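Side-chain contacts in putative sodium:solute symporter (Proteus mirabilis, PDB 5NV9), which couples the inward sodium gradient to uptake of sialic acid, importing N-acetylneuraminic acid with two sodium ions so that the bacterium can use it as an energy source: residues P46-A49 with A50-V54; W180-V183 with I184-L187. All coordinates share one frame; numbering follows the deposited sequence.

Contact 1 of 2, residues P46-A49 with A50-V54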
# COMPACT_ATOMS: atom_id res chain seq x y z
N PRO A 46 3.49 -11.58 17.03
CA PRO A 46 4.60 -10.73 17.54
C PRO A 46 4.90 -9.53 16.70
O PRO A 46 4.55 -9.49 15.48
CB PRO A 46 5.84 -11.64 17.45
CG PRO A 46 5.48 -12.68 16.45
CD PRO A 46 3.97 -12.83 16.44
N GLY A 47 5.63 -8.59 17.32
CA GLY A 47 5.98 -7.34 16.71
C GLY A 47 6.73 -7.47 15.42
O GLY A 47 6.38 -6.85 14.43
N TRP A 48 7.79 -8.27 15.41
CA TRP A 48 8.58 -8.42 14.20
C TRP A 48 7.71 -8.87 13.05
O TRP A 48 7.86 -8.37 11.96
CB TRP A 48 9.75 -9.36 14.40
CG TRP A 48 9.43 -10.86 14.48
CD1 TRP A 48 9.25 -11.59 15.62
CD2 TRP A 48 9.33 -11.76 13.38
NE1 TRP A 48 8.98 -12.92 15.28
CE2 TRP A 48 9.05 -13.05 13.92
CE3 TRP A 48 9.46 -11.61 11.99
CZ2 TRP A 48 8.86 -14.18 13.10
CZ3 TRP A 48 9.28 -12.75 11.18
CH2 TRP A 48 8.97 -14.02 11.74
N ALA A 49 6.80 -9.84 13.26
CA ALA A 49 5.93 -10.33 12.17
C ALA A 49 4.93 -9.26 11.64
O ALA A 49 4.68 -9.08 10.36
CB ALA A 49 5.17 -11.55 12.66
N ALA A 50 4.33 -8.55 12.58
CA ALA A 50 3.44 -7.41 12.21
C ALA A 50 4.21 -6.33 11.44
O ALA A 50 3.69 -5.75 10.51
CB ALA A 50 2.76 -6.84 13.43
N GLY A 51 5.46 -6.10 11.79
CA GLY A 51 6.28 -5.10 11.08
C GLY A 51 6.67 -5.46 9.67
O GLY A 51 6.67 -4.62 8.79
N VAL A 52 7.01 -6.73 9.44
CA VAL A 52 7.19 -7.23 8.08
C VAL A 52 5.87 -7.18 7.25
O VAL A 52 5.84 -6.98 6.01
CB VAL A 52 7.78 -8.69 8.04
CG1 VAL A 52 8.00 -9.09 6.58
CG2 VAL A 52 9.14 -8.73 8.80
N SER A 53 4.80 -7.45 7.93
CA SER A 53 3.47 -7.42 7.30
C SER A 53 3.08 -5.99 6.87
O SER A 53 2.39 -5.82 5.84
CB SER A 53 2.40 -7.97 8.27
OG SER A 53 1.11 -7.88 7.66
N VAL A 54 3.52 -4.99 7.64
CA VAL A 54 3.23 -3.56 7.32
C VAL A 54 4.00 -3.23 6.05
O VAL A 54 3.46 -2.67 5.15
CB VAL A 54 3.72 -2.57 8.43
CG1 VAL A 54 3.75 -1.15 7.90
CG2 VAL A 54 2.89 -2.63 9.68
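The indole of Trp48 presents its edge to Val52, whose CG2 lies near the ring plane and 4.3 Å from Trp48 CE3, while the methyl group of the next residue, Ala49, sits over the centre of one ring face, 4.2 Å above the plane. These are the first two turns of helix 47-58. The residues just beyond that helix, before helix 61-73 begins, fall at the break expected in the first core helix of the LeuT fold. Trp48 sets its ring between its own backbone N and carbonyl carbon (chi1 74°), which folds the indole back over the Ala49 methyl. Val52 places CG1 anti to its backbone N (chi1 -177°), leaving CG2 beside that nitrogen and facing the previous turn, 3.4 Å from Trp48 O. One valine methyl therefore packs on both the carbonyl and the ring edge of Trp48.

The backbone bonds of these turns run in regular i to i+4 order. Pro46, at the N-cap position, accepts the first bond at its carbonyl O from Ala50 N (3.1 Å, nearly straight at 171°). The shorter bond from Gly51 N to Gly47 O follows at 2.9 Å, and Val52 N and Ser53 N continue the series to Trp48 O and Ala49 O. Gly47 N, in the opening turn, is hydrogen-bonded to Glu269 OE1. The two glycines, Gly47 and Gly51, stand one turn apart, with no side chain at either position. Helix 267-301 packs against Ala50 and Val52, and helix 155-203 against Ala49. Farther along, Ser53 CB rests 3.3 Å from Ala49 O. Its hydroxyl is a second-shell group, likely to position the carboxylate of the sodium ligand Asp182: Ser53 OG is hydrogen-bonded to Asp182 OD2 and to Arg260 NE.

Contact 2 of 2, residues W180-V183 with I184-L187; sequences WTDV and IQGL. With NA (sodium ion), chain C.
Gln185 OE1 lies near two other acceptors, 3.1 Å from Thr181 O and 3.6 Å from Asp182 OD1, and neither pair is a hydrogen bond; Thr181 O takes its proton from Gln185 N instead. The amide and carboxylate planes are only 28° apart, so the two flat groups are nearly coplanar although their side chains cross at a slant. The amide's orientation is consistent with its other end, where NE2 is hydrogen-bonded to the hydroxyls of Tyr17 and Tyr169. Gln185 puts CG beside its backbone N and anti to the carbonyl carbon (chi1 -65°), and from there the chain runs back alongside Thr181. The sodium ion, bound by OD1, would be expected to ease the approach of OE1 to the carboxylate.

That ion belongs to the Na3 site, the second sodium position found in this symporter. Asp182 grips it with both carboxylate oxygens, OD1 at 2.1 Å and OD2 at 2.3 Å, and Ser342 O, Ser345 OG and Ser346 OG complete the ligands. OD2 has a further partner in the Ser53 hydroxyl and a weak one in Arg260.

In this transmembrane helix the i to i+4 bond from Gly186 N to the backbone O of Asp182 is short, 2.6 Å. On another side the helix is apolar: Val183 and Leu187 lie side by side and point the same way, CG1 of the valine 4.0 Å from CD1 of the leucine. Leu187 CG also presses to 3.1 Å from Val183 O, while Ile184 CG1 leans on Trp180 O. Among its neighbours, helix 155-203 packs Thr181, Ile184 and part of Gln185 against helix 8-29, Trp180 and Val183 against helix 47-58, and Gln185 also against helix 328-361, which brings the serine ligands.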
# COMPACT_ATOMS: atom_id res chain seq x y z
N TRP A 180 0.98 -13.79 8.34
CA TRP A 180 2.05 -14.79 8.14
C TRP A 180 2.40 -15.09 6.66
O TRP A 180 3.59 -15.19 6.36
CB TRP A 180 1.77 -16.02 8.93
CG TRP A 180 1.93 -15.81 10.42
CD1 TRP A 180 0.94 -15.87 11.33
CD2 TRP A 180 3.14 -15.53 11.16
NE1 TRP A 180 1.42 -15.64 12.58
CE2 TRP A 180 2.77 -15.43 12.51
CE3 TRP A 180 4.48 -15.39 10.82
CZ2 TRP A 180 3.68 -15.17 13.51
CZ3 TRP A 180 5.37 -15.14 11.81
CH2 TRP A 180 4.99 -15.06 13.13
N THR A 181 1.42 -15.11 5.76
CA THR A 181 1.70 -14.97 4.33
C THR A 181 2.50 -13.71 3.91
O THR A 181 3.39 -13.80 3.05
CB THR A 181 0.45 -15.10 3.43
OG1 THR A 181 -0.51 -14.12 3.79
CG2 THR A 181 -0.18 -16.50 3.54
N ASP A 182 2.12 -12.55 4.48
CA ASP A 182 2.84 -11.30 4.28
C ASP A 182 4.31 -11.39 4.69
O ASP A 182 5.14 -10.78 4.04
CB ASP A 182 2.27 -10.08 5.05
CG ASP A 182 1.02 -9.50 4.46
OD1 ASP A 182 0.63 -9.87 3.34
OD2 ASP A 182 0.36 -8.65 5.16
N VAL A 183 4.62 -12.13 5.74
CA VAL A 183 5.99 -12.26 6.25
C VAL A 183 6.81 -13.00 5.22
O VAL A 183 7.95 -12.60 4.89
CB VAL A 183 6.07 -12.98 7.61
CG1 VAL A 183 7.50 -13.33 8.04
CG2 VAL A 183 5.38 -12.18 8.71
N ILE A 184 6.23 -14.04 4.66
CA ILE A 184 6.94 -14.86 3.67
C ILE A 184 7.08 -14.02 2.40
O ILE A 184 8.13 -14.00 1.75
CB ILE A 184 6.17 -16.18 3.34
CG1 ILE A 184 6.06 -17.09 4.58
CG2 ILE A 184 6.82 -16.93 2.16
CD1 ILE A 184 4.94 -18.13 4.45
N GLN A 185 5.98 -13.34 2.03
CA GLN A 185 5.96 -12.59 0.77
C GLN A 185 6.84 -11.39 0.89
O GLN A 185 7.49 -11.06 -0.06
CB GLN A 185 4.55 -12.18 0.37
CG GLN A 185 3.68 -13.37 0.05
CD GLN A 185 2.23 -13.07 0.14
OE1 GLN A 185 1.80 -12.20 0.91
NE2 GLN A 185 1.46 -13.72 -0.76
N GLY A 186 6.86 -10.76 2.07
CA GLY A 186 7.71 -9.62 2.35
C GLY A 186 9.20 -9.92 2.23
O GLY A 186 10.01 -9.11 1.69
N LEU A 187 9.57 -11.08 2.73
CA LEU A 187 10.96 -11.46 2.73
C LEU A 187 11.32 -11.99 1.35
O LEU A 187 12.42 -11.82 0.93
CB LEU A 187 11.26 -12.45 3.84
CG LEU A 187 10.96 -11.88 5.22
CD1 LEU A 187 11.05 -12.96 6.26
CD2 LEU A 187 11.91 -10.74 5.57
NA NA C . -1.20 -8.75 3.43

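Overall arrangement
Contact 1 comes first along the chain, on helix 47-58, and contact 2 follows more than a hundred residues later on helix 155-203; their centres are about 9 Å apart, on the same side of the chain's centre. The two helices pack directly, Ala49 CB lying 3.5 Å from Trp180 CH2 and Trp48 CZ3 lying 3.7 Å from Val183 CG1. Both belong to the LeuT fold. Helix 47-58 carries Ala56, one of the Na2 ligands, whereas the 180-187 segment supplies the acid of Na3. Helix 328-361 contributes Ser342 to both sites, so the two sodium positions share one compact helix cluster, with the bound sialic acid about 12 Å from the Val52 side chain and about 11 Å from Gly186.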